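Local coordinates for protein trichothecene 3-O-acetyltransferase (Gibberella zeae, PDB 2RKV) that probably transfers an acetyl group from acetyl coenzyme A to the 3-hydroxyl of trichothecene mycotoxins such as T-2, at residues 229-234 and 411-416. Residues are numbered along the deposited sequence; the frame is centred on the assembly and turned at random.
With ZBA (12,13-Epoxytrichothec-9-ene-3,4,8,15-tetrol-4,15-diacetate-8-isovalerate), chain D.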
loop_
_atom_site.group_PDB
_atom_site.type_symbol
_atom_site.label_atom_id
_atom_site.label_comp_id
_atom_site.label_asym_id
_atom_site.label_seq_id
_atom_site.Cartn_x
_atom_site.Cartn_y
_atom_site.Cartn_z
ATOM N N ALA A 229 10.542 -3.790 -17.708
ATOM C CA ALA A 229 9.909 -4.448 -16.564
ATOM C C ALA A 229 8.393 -4.511 -16.732
ATOM O O ALA A 229 7.836 -3.893 -17.643
ATOM C CB ALA A 229 10.280 -3.726 -15.277
ATOM N N SER A 230 7.731 -5.269 -15.861
ATOM C CA SER A 230 6.279 -5.365 -15.899
ATOM C C SER A 230 5.684 -5.610 -14.513
ATOM O O SER A 230 6.417 -5.862 -13.558
ATOM C CB SER A 230 5.829 -6.463 -16.873
ATOM O OG SER A 230 5.981 -7.759 -16.318
ATOM N N TRP A 231 4.357 -5.515 -14.440
ATOM C CA TRP A 231 3.560 -5.870 -13.262
ATOM C C TRP A 231 2.771 -7.146 -13.557
ATOM O O TRP A 231 2.305 -7.350 -14.680
ATOM C CB TRP A 231 2.550 -4.754 -12.960
ATOM C CG TRP A 231 3.069 -3.609 -12.147
ATOM C CD1 TRP A 231 3.345 -2.344 -12.585
ATOM C CD2 TRP A 231 3.345 -3.620 -10.741
ATOM N NE1 TRP A 231 3.795 -1.572 -11.541
ATOM C CE2 TRP A 231 3.793 -2.327 -10.393
ATOM C CE3 TRP A 231 3.245 -4.600 -9.738
ATOM C CZ2 TRP A 231 4.163 -1.987 -9.084
ATOM C CZ3 TRP A 231 3.616 -4.266 -8.432
ATOM C CH2 TRP A 231 4.070 -2.966 -8.121
ATOM N N ALA A 232 2.580 -7.984 -12.543
ATOM C CA ALA A 232 1.688 -9.129 -12.648
ATOM C C ALA A 232 1.136 -9.526 -11.287
ATOM O O ALA A 232 1.849 -9.454 -10.274
ATOM C CB ALA A 232 2.402 -10.326 -13.281
ATOM N N PHE A 233 -0.113 -9.969 -11.260
ATOM C CA PHE A 233 -0.666 -10.599 -10.104
ATOM C C PHE A 233 -0.392 -12.086 -10.207
ATOM O O PHE A 233 -0.452 -12.659 -11.260
ATOM C CB PHE A 233 -2.183 -10.495 -10.064
ATOM C CG PHE A 233 -2.745 -9.123 -9.680
ATOM C CD1 PHE A 233 -3.981 -8.752 -10.122
ATOM C CD2 PHE A 233 -2.047 -8.233 -8.908
ATOM C CE1 PHE A 233 -4.511 -7.548 -9.816
ATOM C CE2 PHE A 233 -2.593 -7.044 -8.588
ATOM C CZ PHE A 233 -3.809 -6.699 -9.049
ATOM N N PHE A 234 -0.152 -12.653 -9.036
ATOM C CA PHE A 234 -0.073 -14.095 -8.816
ATOM C C PHE A 234 -0.991 -14.474 -7.668
ATOM O O PHE A 234 -0.976 -13.824 -6.681
ATOM C CB PHE A 234 1.364 -14.485 -8.433
ATOM C CG PHE A 234 2.369 -14.243 -9.520
ATOM C CD1 PHE A 234 3.039 -13.062 -9.632
ATOM C CD2 PHE A 234 2.670 -15.239 -10.410
ATOM C CE1 PHE A 234 3.937 -12.882 -10.610
ATOM C CE2 PHE A 234 3.586 -15.051 -11.397
ATOM C CZ PHE A 234 4.189 -13.888 -11.527
ATOM N N LEU A 411 9.296 -3.629 -6.558
ATOM C CA LEU A 411 8.150 -3.212 -5.747
ATOM C C LEU A 411 7.080 -4.303 -5.761
ATOM O O LEU A 411 6.772 -4.878 -6.814
ATOM C CB LEU A 411 7.570 -1.892 -6.267
ATOM C CG LEU A 411 6.427 -1.252 -5.472
ATOM C CD1 LEU A 411 6.839 -0.964 -4.028
ATOM C CD2 LEU A 411 5.990 0.029 -6.187
ATOM N N MET A 412 6.496 -4.585 -4.594
ATOM C CA MET A 412 5.504 -5.649 -4.494
ATOM C C MET A 412 4.431 -5.318 -3.469
ATOM O O MET A 412 4.697 -4.604 -2.504
ATOM C CB MET A 412 6.164 -6.975 -4.110
ATOM C CG MET A 412 7.324 -7.364 -4.986
ATOM S SD MET A 412 8.030 -8.932 -4.456
ATOM C CE MET A 412 9.385 -9.024 -5.630
ATOM N N TYR A 413 3.224 -5.835 -3.703
ATOM C CA TYR A 413 2.106 -5.715 -2.758
ATOM C C TYR A 413 1.413 -7.049 -2.520
ATOM O O TYR A 413 1.378 -7.910 -3.410
ATOM C CB TYR A 413 1.052 -4.726 -3.278
ATOM C CG TYR A 413 1.591 -3.336 -3.488
ATOM C CD1 TYR A 413 2.049 -2.923 -4.741
ATOM C CD2 TYR A 413 1.661 -2.433 -2.428
ATOM C CE1 TYR A 413 2.571 -1.638 -4.931
ATOM C CE2 TYR A 413 2.178 -1.151 -2.607
ATOM C CZ TYR A 413 2.627 -0.758 -3.864
ATOM O OH TYR A 413 3.144 0.514 -4.030
ATOM N N PHE A 414 0.857 -7.220 -1.319
ATOM C CA PHE A 414 -0.182 -8.233 -1.113
ATOM C C PHE A 414 -1.518 -7.503 -1.063
ATOM O O PHE A 414 -1.659 -6.503 -0.349
ATOM C CB PHE A 414 -0.024 -9.008 0.202
ATOM C CG PHE A 414 1.245 -9.828 0.308
ATOM C CD1 PHE A 414 2.013 -10.128 -0.810
ATOM C CD2 PHE A 414 1.649 -10.315 1.551
ATOM C CE1 PHE A 414 3.173 -10.902 -0.690
ATOM C CE2 PHE A 414 2.818 -11.077 1.678
ATOM C CZ PHE A 414 3.578 -11.362 0.553
ATOM N N MET A 415 -2.493 -8.008 -1.809
ATOM C CA MET A 415 -3.850 -7.466 -1.750
ATOM C C MET A 415 -4.517 -7.814 -0.423
ATOM O O MET A 415 -4.049 -8.705 0.294
ATOM C CB MET A 415 -4.683 -8.025 -2.908
ATOM C CG MET A 415 -4.149 -7.667 -4.308
ATOM S SD MET A 415 -3.970 -5.879 -4.566
ATOM C CE MET A 415 -2.227 -5.635 -4.229
ATOM N N PRO A 416 -5.603 -7.099 -0.069
ATOM C CA PRO A 416 -6.392 -7.577 1.064
ATOM C C PRO A 416 -6.791 -9.041 0.833
ATOM O O PRO A 416 -7.214 -9.408 -0.262
ATOM C CB PRO A 416 -7.607 -6.632 1.077
ATOM C CG PRO A 416 -7.106 -5.380 0.407
ATOM C CD PRO A 416 -6.140 -5.850 -0.648
HETATM O O18 ZBA D . 9.024 3.110 -4.737
HETATM C C44 ZBA D . 8.466 4.123 -4.615
HETATM C C45 ZBA D . 8.961 5.456 -5.044
HETATM C C46 ZBA D . 8.294 5.914 -6.257
HETATM C C48 ZBA D . 8.507 4.982 -7.334
HETATM C C47 ZBA D . 8.770 7.198 -6.863
HETATM O O17 ZBA D . 7.242 4.177 -4.079
HETATM C C31 ZBA D . 6.492 2.983 -3.804
HETATM C C30 ZBA D . 6.835 2.400 -2.475
HETATM C C32 ZBA D . 5.069 3.363 -3.972
HETATM C C39 ZBA D . 4.707 3.811 -5.370
HETATM C C33 ZBA D . 4.234 3.342 -2.980
HETATM C C34 ZBA D . 4.576 2.918 -1.602
HETATM O O10 ZBA D . 4.136 1.548 -1.525
HETATM C C29 ZBA D . 6.081 2.974 -1.275
HETATM C C38 ZBA D . 6.472 4.434 -1.077
HETATM O O12 ZBA D . 7.843 4.627 -1.388
HETATM C C40 ZBA D . 8.601 5.455 -0.689
HETATM C C41 ZBA D . 10.001 5.482 -1.253
HETATM O O13 ZBA D . 8.295 6.058 0.224
HETATM C C28 ZBA D . 6.354 2.153 0.055
HETATM C C37 ZBA D . 7.800 2.267 0.576
HETATM C C35 ZBA D . 5.924 0.718 -0.220
HETATM C C25 ZBA D . 4.452 0.853 -0.355
HETATM C C36 ZBA D . 6.730 -0.427 -0.538
HETATM O O11 ZBA D . 6.333 -0.210 0.795
HETATM C C27 ZBA D . 5.287 2.528 1.137
HETATM C C26 ZBA D . 4.102 1.614 0.885
HETATM O O16 ZBA D . 2.890 2.304 0.770
HETATM O O14 ZBA D . 5.864 2.156 2.393
HETATM C C42 ZBA D . 5.591 2.695 3.575
HETATM O O15 ZBA D . 6.111 2.332 4.580
HETATM C C43 ZBA D . 4.569 3.704 3.471
#
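W231 reaches across to L411 and Y413 with the far end of its indole. From CB, chi1 of -84° sets CG anti to the carbonyl carbon, and the six-membered ring extends toward strand 411-414. NE1 turns elsewhere and is hydrogen-bonded to the backbone O of E406. CZ2 meets CD2 of L411 at 4.0 Å, with that methyl at the indole edge and in its plane. CH2, at the tip, lies 3.9 Å from CG of L411. The same CH2 is 3.8 Å from CE1 of Y413, which it approaches at the phenol edge, near the plane of that ring. CZ3 approaches the backbone O of L411 at 3.6 Å.

Both partners also touch the bound T-2 toxin. L411 CD1 packs on toxin C36 at 3.5 Å, while CD2 lies between the toxin and the indole. Y413 OH donates a hydrogen bond of 2.9 Å to toxin O10. H156 NE2 is also hydrogen-bonded to the toxin. Further along, M415 SD sits obliquely to the F233 ring, 5.2 Å from its centroid, a Met-aromatic contact.

No hydrogen bond joins the two segments, because strand 423-430 runs between them, antiparallel to both. W231 thus forms a second shell behind L411 and Y413, in the mixed sheet that lines the trichothecene pocket of this BAHD-superfamily acetyltransferase.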